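Local coordinates for RNA-dependent RNA Polymerase (Bombyx mori cytoplasmic polyhedrosis virus, PDB 6TZ0), which synthesises RNA on an RNA template, transcribing the viral double-stranded genome segments conservatively and replicating them, at residues N47-I52 and P166-V171; W146-A151 and F206-C211. One frame throughout, in Å; residues are numbered along the deposited sequence.

Contact 1: N47-I52 and P166-V171; sequences NSIALI and PLRTYV
T169 packs against L51 and I52 and has the largest share of this contact, in which the irregular link between helix 37-44 and strand 54-58 is laid across the first turn of helix 166-175, inside the N-terminal part of the polymerase. Packing centres on the T169 methyl CG2, which meets the backbone of the link, 3.5 Å from I52 N, and also I52 CG1, the two side chains crossing at about a right angle. L51 slides past T169 in the opposite direction, its CD2 lying 3.9 Å from T169 CB. At the start of the helix, I52 sends CD1 against the proline ring, 3.7 Å from P166 CG; CG1, which carries CD1, sits in the crowded position between backbone N and carbonyl carbon (chi1 57°). Around the arginine, I49 places CG1 over one face of the R168 guanidinium and brings CD1 to NH2 at 3.8 Å. The charge itself is paired by a salt bridge from R168 NH1 to D157. Among polar contacts, I49 O accepts a hydrogen bond from K172 NZ, one turn further along the helix. P166 O takes two donors, Y170 N and the hydroxyl of T169, whose OG1 lies 2.6 Å from it, tilted 25° from the carbonyl plane.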
loop_
_atom_site.group_PDB
_atom_site.type_symbol
_atom_site.label_atom_id
_atom_site.label_comp_id
_atom_site.label_asym_id
_atom_site.label_seq_id
_atom_site.Cartn_x
_atom_site.Cartn_y
_atom_site.Cartn_z
ATOM N N ASN A 47 -11.790 -34.105 35.147
ATOM C CA ASN A 47 -13.048 -34.825 35.300
ATOM C C ASN A 47 -13.967 -34.125 36.296
ATOM O O ASN A 47 -15.192 -34.278 36.237
ATOM C CB ASN A 47 -12.758 -36.260 35.739
ATOM C CG ASN A 47 -13.924 -37.197 35.509
ATOM O OD1 ASN A 47 -14.953 -36.814 34.959
ATOM N ND2 ASN A 47 -13.765 -38.441 35.939
ATOM N N SER A 48 -13.396 -33.332 37.204
ATOM C CA SER A 48 -14.152 -32.744 38.303
ATOM C C SER A 48 -15.074 -31.609 37.874
ATOM O O SER A 48 -15.923 -31.197 38.672
ATOM C CB SER A 48 -13.188 -32.243 39.380
ATOM O OG SER A 48 -12.378 -31.191 38.887
ATOM N N ILE A 49 -14.933 -31.093 36.656
ATOM C CA ILE A 49 -15.793 -30.008 36.195
ATOM C C ILE A 49 -17.106 -30.589 35.684
ATOM O O ILE A 49 -17.120 -31.424 34.771
ATOM C CB ILE A 49 -15.091 -29.165 35.121
ATOM C CG1 ILE A 49 -13.994 -28.294 35.743
ATOM C CG2 ILE A 49 -16.089 -28.288 34.371
ATOM C CD1 ILE A 49 -12.613 -28.887 35.741
ATOM N N ALA A 50 -18.214 -30.149 36.273
ATOM C CA ALA A 50 -19.540 -30.599 35.879
ATOM C C ALA A 50 -20.072 -29.753 34.733
ATOM O O ALA A 50 -19.879 -28.536 34.700
ATOM C CB ALA A 50 -20.504 -30.537 37.063
ATOM N N LEU A 51 -20.757 -30.403 33.799
ATOM C CA LEU A 51 -21.290 -29.736 32.621
ATOM C C LEU A 51 -22.591 -29.030 32.979
ATOM O O LEU A 51 -23.585 -29.683 33.312
ATOM C CB LEU A 51 -21.517 -30.740 31.495
ATOM C CG LEU A 51 -20.254 -31.408 30.958
ATOM C CD1 LEU A 51 -20.603 -32.477 29.943
ATOM C CD2 LEU A 51 -19.320 -30.380 30.355
ATOM N N ILE A 52 -22.589 -27.710 32.899
ATOM C CA ILE A 52 -23.788 -26.920 33.147
ATOM C C ILE A 52 -24.515 -26.682 31.833
ATOM O O ILE A 52 -23.897 -26.546 30.773
ATOM C CB ILE A 52 -23.442 -25.597 33.860
ATOM C CG1 ILE A 52 -22.431 -24.781 33.059
ATOM C CG2 ILE A 52 -22.916 -25.869 35.261
ATOM C CD1 ILE A 52 -22.164 -23.438 33.630
ATOM N N PRO A 166 -19.214 -21.165 32.352
ATOM C CA PRO A 166 -19.650 -21.926 31.158
ATOM C C PRO A 166 -18.609 -22.147 30.072
ATOM O O PRO A 166 -18.800 -23.024 29.213
ATOM C CB PRO A 166 -20.804 -21.075 30.623
ATOM C CG PRO A 166 -21.291 -20.332 31.772
ATOM C CD PRO A 166 -20.117 -20.026 32.603
ATOM N N LEU A 167 -17.515 -21.388 30.078
ATOM C CA LEU A 167 -16.523 -21.553 29.024
ATOM C C LEU A 167 -15.757 -22.859 29.199
ATOM O O LEU A 167 -15.280 -23.439 28.218
ATOM C CB LEU A 167 -15.585 -20.345 28.994
ATOM C CG LEU A 167 -14.634 -20.227 27.797
ATOM C CD1 LEU A 167 -15.418 -20.089 26.505
ATOM C CD2 LEU A 167 -13.680 -19.065 27.954
ATOM N N ARG A 168 -15.689 -23.376 30.432
ATOM C CA ARG A 168 -15.113 -24.699 30.651
ATOM C C ARG A 168 -15.969 -25.788 30.019
ATOM O O ARG A 168 -15.441 -26.731 29.416
ATOM C CB ARG A 168 -14.948 -24.981 32.145
ATOM C CG ARG A 168 -14.065 -24.010 32.876
ATOM C CD ARG A 168 -12.675 -23.989 32.297
ATOM N NE ARG A 168 -11.943 -25.241 32.435
ATOM C CZ ARG A 168 -11.147 -25.535 33.456
ATOM N NH1 ARG A 168 -10.978 -24.665 34.438
ATOM N NH2 ARG A 168 -10.512 -26.694 33.489
ATOM N N THR A 169 -17.293 -25.673 30.136
ATOM C CA THR A 169 -18.168 -26.661 29.520
ATOM C C THR A 169 -18.161 -26.542 28.008
ATOM O O THR A 169 -18.285 -27.557 27.323
ATOM C CB THR A 169 -19.590 -26.528 30.044
ATOM O OG1 THR A 169 -20.134 -25.275 29.621
ATOM C CG2 THR A 169 -19.579 -26.576 31.548
ATOM N N TYR A 170 -17.989 -25.328 27.468
ATOM C CA TYR A 170 -17.795 -25.198 26.022
ATOM C C TYR A 170 -16.500 -25.856 25.553
ATOM O O TYR A 170 -16.498 -26.559 24.535
ATOM C CB TYR A 170 -17.834 -23.732 25.591
ATOM C CG TYR A 170 -19.229 -23.210 25.351
ATOM C CD1 TYR A 170 -19.906 -23.525 24.180
ATOM C CD2 TYR A 170 -19.861 -22.390 26.273
ATOM C CE1 TYR A 170 -21.177 -23.057 23.945
ATOM C CE2 TYR A 170 -21.134 -21.916 26.045
ATOM C CZ TYR A 170 -21.784 -22.251 24.878
ATOM O OH TYR A 170 -23.051 -21.784 24.642
ATOM N N VAL A 171 -15.397 -25.654 26.288
ATOM C CA VAL A 171 -14.118 -26.273 25.933
ATOM C C VAL A 171 -14.212 -27.795 26.000
ATOM O O VAL A 171 -13.730 -28.499 25.103
ATOM C CB VAL A 171 -12.988 -25.723 26.831
ATOM C CG1 VAL A 171 -11.715 -26.532 26.688
ATOM C CG2 VAL A 171 -12.677 -24.290 26.464
#

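Contact 2: W146-A151 and F206-C211; sequences WRELCA and FVYTCC
L149 reaches V207, C210 and C211 together; with V207 it has the largest share of the buried surface. Its CB lies 3.9 Å from V207 CG1, and CD2 touches the same methyl, the two side chains crossing at about a right angle. CG of L149 stands anti to the backbone N (chi1 -174°), and beyond it CD1 comes to 4.0 Å from C210 CB. The other methyl of V207, CG2, sits over one face of the W146 indole, 4.0 Å from CH2 at the outer end of the six-membered ring. The indole also stacks with F181.

Sulfur meets backbone at C211, whose SG is 3.7 Å from L149 CA and nearly as close to the carbonyl carbon of E148. Here the main chains come nearest, with the CA atoms of L149 and C211 5.8 Å apart. The framework is a pair of helices, 145-160 and 206-218, running in nearly the same direction, their short segments inclined at 22° with axes 9.4 Å apart at closest approach. F175 of helix 166-175 packs on V207 and C210.

One carboxylate oxygen approaches an aromatic edge: E148 OE1 lies in the plane of the Y208 ring, 4.0 Å from CE1, with the carboxylate turned 66° from the ring. The hydrogen bonds of both residues go to the chain just ahead of helix 145-160: E148 OE2 accepts from F142 N, while the hydroxyl of Y208 is hydrogen-bonded to K139 N.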
loop_
_atom_site.group_PDB
_atom_site.type_symbol
_atom_site.label_atom_id
_atom_site.label_comp_id
_atom_site.label_asym_id
_atom_site.label_seq_id
_atom_site.Cartn_x
_atom_site.Cartn_y
_atom_site.Cartn_z
ATOM N N TRP A 146 -3.041 -24.604 22.038
ATOM C CA TRP A 146 -3.497 -25.144 23.310
ATOM C C TRP A 146 -2.834 -24.435 24.479
ATOM O O TRP A 146 -3.446 -24.305 25.538
ATOM C CB TRP A 146 -3.249 -26.650 23.385
ATOM C CG TRP A 146 -3.993 -27.427 22.344
ATOM C CD1 TRP A 146 -3.463 -28.040 21.253
ATOM C CD2 TRP A 146 -5.410 -27.604 22.252
ATOM N NE1 TRP A 146 -4.455 -28.626 20.508
ATOM C CE2 TRP A 146 -5.661 -28.371 21.101
ATOM C CE3 TRP A 146 -6.487 -27.211 23.046
ATOM C CZ2 TRP A 146 -6.942 -28.742 20.721
ATOM C CZ3 TRP A 146 -7.752 -27.577 22.667
ATOM C CH2 TRP A 146 -7.972 -28.337 21.518
ATOM N N ARG A 147 -1.619 -23.921 24.291
ATOM C CA ARG A 147 -0.978 -23.132 25.338
ATOM C C ARG A 147 -1.668 -21.786 25.518
ATOM O O ARG A 147 -1.797 -21.292 26.643
ATOM C CB ARG A 147 0.495 -22.938 25.007
ATOM C CG ARG A 147 1.272 -24.221 25.041
ATOM C CD ARG A 147 2.714 -23.997 24.693
ATOM N NE ARG A 147 3.445 -25.253 24.665
ATOM C CZ ARG A 147 4.713 -25.369 24.300
ATOM N NH1 ARG A 147 5.297 -26.558 24.306
ATOM N NH2 ARG A 147 5.396 -24.296 23.925
ATOM N N GLU A 148 -2.140 -21.193 24.420
ATOM C CA GLU A 148 -2.884 -19.944 24.512
ATOM C C GLU A 148 -4.241 -20.156 25.171
ATOM O O GLU A 148 -4.680 -19.327 25.985
ATOM C CB GLU A 148 -3.034 -19.332 23.122
ATOM C CG GLU A 148 -1.706 -18.940 22.499
ATOM C CD GLU A 148 -1.859 -18.296 21.142
ATOM O OE1 GLU A 148 -2.993 -18.249 20.627
ATOM O OE2 GLU A 148 -0.845 -17.839 20.584
ATOM N N LEU A 149 -4.904 -21.276 24.861
ATOM C CA LEU A 149 -6.152 -21.597 25.544
ATOM C C LEU A 149 -5.915 -21.894 27.025
ATOM O O LEU A 149 -6.735 -21.521 27.875
ATOM C CB LEU A 149 -6.841 -22.770 24.844
ATOM C CG LEU A 149 -8.236 -23.134 25.352
ATOM C CD1 LEU A 149 -9.185 -21.976 25.152
ATOM C CD2 LEU A 149 -8.766 -24.368 24.669
ATOM N N CYS A 150 -4.782 -22.529 27.355
ATOM C CA CYS A 150 -4.408 -22.737 28.752
ATOM C C CYS A 150 -4.166 -21.420 29.471
ATOM O O CYS A 150 -4.517 -21.282 30.646
ATOM C CB CYS A 150 -3.164 -23.622 28.860
ATOM S SG CYS A 150 -3.423 -25.372 28.560
ATOM N N ALA A 151 -3.592 -20.433 28.776
ATOM C CA ALA A 151 -3.376 -19.120 29.381
ATOM C C ALA A 151 -4.695 -18.421 29.688
ATOM O O ALA A 151 -4.862 -17.858 30.781
ATOM C CB ALA A 151 -2.510 -18.258 28.469
ATOM N N PHE A 206 -12.034 -22.611 16.678
ATOM C CA PHE A 206 -12.797 -22.327 17.882
ATOM C C PHE A 206 -11.946 -22.298 19.129
ATOM O O PHE A 206 -12.404 -21.788 20.151
ATOM C CB PHE A 206 -13.929 -23.319 18.032
ATOM C CG PHE A 206 -15.031 -23.044 17.109
ATOM C CD1 PHE A 206 -15.933 -22.038 17.398
ATOM C CD2 PHE A 206 -15.138 -23.728 15.923
ATOM C CE1 PHE A 206 -16.938 -21.745 16.533
ATOM C CE2 PHE A 206 -16.145 -23.439 15.056
ATOM C CZ PHE A 206 -17.041 -22.445 15.366
ATOM N N VAL A 207 -10.712 -22.790 19.062
ATOM C CA VAL A 207 -9.761 -22.529 20.134
ATOM C C VAL A 207 -9.488 -21.035 20.226
ATOM O O VAL A 207 -9.524 -20.444 21.313
ATOM C CB VAL A 207 -8.473 -23.335 19.899
ATOM C CG1 VAL A 207 -7.462 -23.071 21.000
ATOM C CG2 VAL A 207 -8.795 -24.803 19.803
ATOM N N TYR A 208 -9.290 -20.391 19.074
ATOM C CA TYR A 208 -9.065 -18.953 19.043
ATOM C C TYR A 208 -10.334 -18.186 19.379
ATOM O O TYR A 208 -10.268 -17.117 19.995
ATOM C CB TYR A 208 -8.548 -18.537 17.670
ATOM C CG TYR A 208 -7.291 -19.246 17.226
ATOM C CD1 TYR A 208 -6.094 -19.049 17.895
ATOM C CD2 TYR A 208 -7.285 -20.044 16.092
ATOM C CE1 TYR A 208 -4.942 -19.680 17.489
ATOM C CE2 TYR A 208 -6.131 -20.670 15.669
ATOM C CZ TYR A 208 -4.962 -20.482 16.372
ATOM O OH TYR A 208 -3.802 -21.093 15.967
ATOM N N THR A 209 -11.491 -18.723 18.988
ATOM C CA THR A 209 -12.769 -18.112 19.349
ATOM C C THR A 209 -12.994 -18.138 20.860
ATOM O O THR A 209 -13.418 -17.134 21.447
ATOM C CB THR A 209 -13.905 -18.832 18.627
ATOM O OG1 THR A 209 -13.656 -18.817 17.217
ATOM C CG2 THR A 209 -15.230 -18.156 18.894
ATOM N N CYS A 210 -12.705 -19.274 21.504
ATOM C CA CYS A 210 -12.776 -19.365 22.958
ATOM C C CYS A 210 -11.755 -18.463 23.636
ATOM O O CYS A 210 -12.049 -17.899 24.697
ATOM C CB CYS A 210 -12.575 -20.811 23.412
ATOM S SG CYS A 210 -13.922 -21.940 23.030
ATOM N N CYS A 211 -10.568 -18.305 23.037
ATOM C CA CYS A 211 -9.585 -17.362 23.573
ATOM C C CYS A 211 -10.093 -15.925 23.514
ATOM O O CYS A 211 -9.898 -15.153 24.460
ATOM C CB CYS A 211 -8.259 -17.486 22.825
ATOM S SG CYS A 211 -7.304 -18.964 23.178
#

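Helix 166-175 joins the two contacts, whose centres are 15 Å apart. It receives the 47-52 link in contact 1 and also touches the helix pair of contact 2: L167 CD2 lies 3.8 Å from C210 O, and V171 CG1 lies 4.2 Å from L149 CD2. R168 adds another tie, since its salt-bridge partner D157 belongs to helix 145-160, the helix that carries 146-151. Contact 2 stands beside an ATP site known for this protein, with no ATP bound to this chain here. R147 belongs to that site, and the W146 side chain is about 5 Å from that of Y184, another of its residues. Contact 1 is structural packing away from the ATP and catalytic metal sites.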